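Local coordinates for Glyco_hydro_cc domain-containing protein (Blastomyces gilchristii, PDB 6UB0) that probably cleaves beta-1,3-glucan (curdlan) in exo fashion, as a secreted glycoside hydrolase of family GH128, and holds laminaribiose in subsites -2 and -1, at residues A8-N13 and Y27-R32. Numbering follows the deposited sequence.
Sequences AYNNIN and YNWEPR. With BGC (beta-D-glucopyranose), chain B.
Asn28 ND2 donates twice: to Arg32 O within its own segment at 3.1 Å, with that oxygen in its own amide plane, and to a water at 2.8 Å that in turn donates to Asn10 O, bridging 8-13 and 27-32. Both segments continue from the carboxyl ends of neighbouring parallel strands, 5-8 and 23-27, of the TIM-barrel catalytic core, the end where such enzymes carry their active site. The strand pairing finishes here in a parallel bridge of Ala8 with Tyr27 and a bond from Tyr9 N to Tyr27 O (2.9 Å, N-H...O 159°). Past it the chains stay close, and the CA of Asn28 makes a C-H...O contact with Tyr9 O.

Asn28 CB sits over the centre of the Tyr9 ring in a CH-pi contact, 3.8 Å from the centroid. Asn28 OD1 accepts from Glu30 N in an Asx turn and also bonds Tyr42 OH, while the Tyr9 hydroxyl reaches on to Pro33 O. Ala8 CB meets Tyr27 CE1 and Trp29 CH2, while Tyr27 OH, bonded to Thr175 O, lies above one face of the indole, offset toward its rim.

The opposite indole face is the sugar platform: BGC C5 lies over its centre, 3.5 Å above the ring plane. Trp29 NE1 is bonded to Glu176 OE2, which helps fix the platform's rotation, and Phe210 meets the indole nearly at a right angle. Asn10 and Trp29 cross at about a right angle, their amide and ring planes 68° apart. Asn10 ND2, 3.5 Å from Trp29 CE3, donates both to Tyr9 O, from above that carbonyl's plane, and to BGC O4 at 3.0 Å.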
loop_
_atom_site.group_PDB
_atom_site.type_symbol
_atom_site.label_atom_id
_atom_site.label_comp_id
_atom_site.label_asym_id
_atom_site.label_seq_id
_atom_site.Cartn_x
_atom_site.Cartn_y
_atom_site.Cartn_z
ATOM N N ALA A 8 -0.307 -1.523 -8.516
ATOM C CA ALA A 8 -1.457 -2.047 -7.756
ATOM C C ALA A 8 -2.513 -2.564 -8.769
ATOM O O ALA A 8 -3.028 -1.785 -9.538
ATOM C CB ALA A 8 -1.991 -0.936 -6.902
ATOM N N TYR A 9 -2.776 -3.869 -8.832
ATOM C CA TYR A 9 -3.600 -4.433 -9.930
ATOM C C TYR A 9 -4.600 -5.474 -9.456
ATOM O O TYR A 9 -4.518 -5.984 -8.359
ATOM C CB TYR A 9 -2.727 -5.177 -10.943
ATOM C CG TYR A 9 -2.030 -6.408 -10.456
ATOM C CD1 TYR A 9 -0.851 -6.350 -9.708
ATOM C CD2 TYR A 9 -2.565 -7.669 -10.681
ATOM C CE1 TYR A 9 -0.187 -7.494 -9.322
ATOM C CE2 TYR A 9 -1.917 -8.812 -10.270
ATOM C CZ TYR A 9 -0.749 -8.730 -9.556
ATOM O OH TYR A 9 -0.151 -9.888 -9.199
ATOM N N ASN A 10 -5.559 -5.745 -10.316
ATOM C CA ASN A 10 -6.443 -6.928 -10.216
ATOM C C ASN A 10 -6.120 -7.897 -11.369
ATOM O O ASN A 10 -5.852 -9.107 -11.112
ATOM C CB ASN A 10 -7.906 -6.482 -10.177
ATOM C CG ASN A 10 -8.358 -5.833 -8.881
ATOM O OD1 ASN A 10 -9.443 -5.262 -8.854
ATOM N ND2 ASN A 10 -7.595 -5.938 -7.800
ATOM N N ASN A 11 -6.045 -7.384 -12.588
ATOM C CA ASN A 11 -5.792 -8.187 -13.816
ATOM C C ASN A 11 -4.285 -8.230 -14.091
ATOM O O ASN A 11 -3.720 -7.181 -14.391
ATOM C CB ASN A 11 -6.544 -7.584 -15.002
ATOM C CG ASN A 11 -6.420 -8.390 -16.272
ATOM O OD1 ASN A 11 -5.619 -9.331 -16.355
ATOM N ND2 ASN A 11 -7.180 -7.997 -17.284
ATOM N N ILE A 12 -3.626 -9.381 -13.936
ATOM C CA ILE A 12 -2.136 -9.402 -14.022
ATOM C C ILE A 12 -1.711 -9.104 -15.471
ATOM O O ILE A 12 -0.617 -8.521 -15.662
ATOM C CB ILE A 12 -1.504 -10.678 -13.445
ATOM C CG1 ILE A 12 -0.006 -10.429 -13.250
ATOM C CG2 ILE A 12 -1.792 -11.885 -14.304
ATOM C CD1 ILE A 12 0.668 -11.380 -12.294
ATOM N N ASN A 13 -2.598 -9.382 -16.426
ATOM C CA ASN A 13 -2.416 -9.117 -17.884
ATOM C C ASN A 13 -2.034 -7.648 -18.103
ATOM O O ASN A 13 -1.163 -7.401 -18.949
ATOM C CB ASN A 13 -3.672 -9.468 -18.689
ATOM C CG ASN A 13 -3.968 -10.950 -18.682
ATOM O OD1 ASN A 13 -3.101 -11.753 -19.029
ATOM N ND2 ASN A 13 -5.175 -11.337 -18.285
ATOM N N TYR A 27 1.265 -5.350 -6.182
ATOM C CA TYR A 27 0.383 -6.080 -5.247
ATOM C C TYR A 27 -0.997 -6.003 -5.858
ATOM O O TYR A 27 -1.192 -5.187 -6.747
ATOM C CB TYR A 27 0.546 -5.540 -3.817
ATOM C CG TYR A 27 -0.357 -4.407 -3.419
ATOM C CD1 TYR A 27 -0.151 -3.135 -3.939
ATOM C CD2 TYR A 27 -1.427 -4.603 -2.542
ATOM C CE1 TYR A 27 -1.005 -2.086 -3.595
ATOM C CE2 TYR A 27 -2.224 -3.550 -2.135
ATOM C CZ TYR A 27 -2.033 -2.294 -2.682
ATOM O OH TYR A 27 -2.867 -1.228 -2.395
ATOM N N ASN A 28 -1.868 -6.837 -5.355
ATOM C CA ASN A 28 -3.219 -7.025 -5.882
ATOM C C ASN A 28 -4.232 -7.236 -4.768
ATOM O O ASN A 28 -5.284 -7.830 -5.064
ATOM C CB ASN A 28 -3.241 -8.232 -6.808
ATOM C CG ASN A 28 -2.911 -9.566 -6.185
ATOM O OD1 ASN A 28 -2.435 -9.677 -5.050
ATOM N ND2 ASN A 28 -3.200 -10.593 -6.947
ATOM N N TRP A 29 -3.939 -6.738 -3.571
ATOM C CA TRP A 29 -4.859 -6.853 -2.406
ATOM C C TRP A 29 -5.180 -8.310 -2.095
ATOM O O TRP A 29 -6.199 -8.541 -1.387
ATOM C CB TRP A 29 -6.155 -6.108 -2.713
ATOM C CG TRP A 29 -6.048 -4.624 -2.839
ATOM C CD1 TRP A 29 -6.115 -3.732 -1.820
ATOM C CD2 TRP A 29 -5.863 -3.853 -4.045
ATOM N NE1 TRP A 29 -5.976 -2.464 -2.295
ATOM C CE2 TRP A 29 -5.825 -2.503 -3.653
ATOM C CE3 TRP A 29 -5.720 -4.170 -5.394
ATOM C CZ2 TRP A 29 -5.622 -1.450 -4.540
ATOM C CZ3 TRP A 29 -5.563 -3.119 -6.293
ATOM C CH2 TRP A 29 -5.565 -1.787 -5.882
ATOM N N GLU A 30 -4.388 -9.267 -2.599
ATOM C CA GLU A 30 -4.624 -10.698 -2.378
ATOM C C GLU A 30 -3.356 -11.257 -1.767
ATOM O O GLU A 30 -2.306 -10.607 -1.813
ATOM C CB GLU A 30 -4.906 -11.468 -3.669
ATOM C CG GLU A 30 -6.182 -11.067 -4.356
ATOM C CD GLU A 30 -7.393 -11.389 -3.519
ATOM O OE1 GLU A 30 -7.316 -12.336 -2.687
ATOM O OE2 GLU A 30 -8.393 -10.663 -3.681
ATOM N N PRO A 31 -3.435 -12.487 -1.223
ATOM C CA PRO A 31 -2.240 -13.178 -0.735
ATOM C C PRO A 31 -1.400 -13.866 -1.842
ATOM O O PRO A 31 -0.238 -14.208 -1.579
ATOM C CB PRO A 31 -2.886 -14.168 0.263
ATOM C CG PRO A 31 -4.188 -14.564 -0.420
ATOM C CD PRO A 31 -4.684 -13.246 -0.975
ATOM N N ARG A 32 -1.976 -14.139 -3.013
ATOM C CA ARG A 32 -1.292 -14.886 -4.115
ATOM C C ARG A 32 -1.330 -13.983 -5.338
ATOM O O ARG A 32 -2.212 -13.148 -5.413
ATOM C CB ARG A 32 -1.980 -16.223 -4.437
ATOM C CG ARG A 32 -1.988 -17.221 -3.291
ATOM C CD ARG A 32 -1.077 -18.420 -3.487
ATOM N NE ARG A 32 -1.038 -19.207 -2.247
ATOM C CZ ARG A 32 -0.195 -20.209 -1.997
ATOM N NH1 ARG A 32 0.699 -20.577 -2.899
ATOM N NH2 ARG A 32 -0.245 -20.836 -0.831
HETATM C C2 BGC B . -10.683 -4.045 -2.453
HETATM C C3 BGC B . -9.848 -5.070 -3.162
HETATM C C4 BGC B . -9.826 -4.666 -4.620
HETATM C C5 BGC B . -9.322 -3.215 -4.766
HETATM C C6 BGC B . -9.307 -2.541 -6.145
HETATM C C1 BGC B . -10.213 -2.635 -2.681
HETATM O O2 BGC B . -10.550 -4.362 -1.062
HETATM O O3 BGC B . -10.268 -6.444 -2.907
HETATM O O4 BGC B . -9.002 -5.666 -5.221
HETATM O O5 BGC B . -10.148 -2.276 -4.067
HETATM O O6 BGC B . -10.618 -2.754 -6.739
HETATM O O HOH W 1 -4.856 -10.679 -9.166
#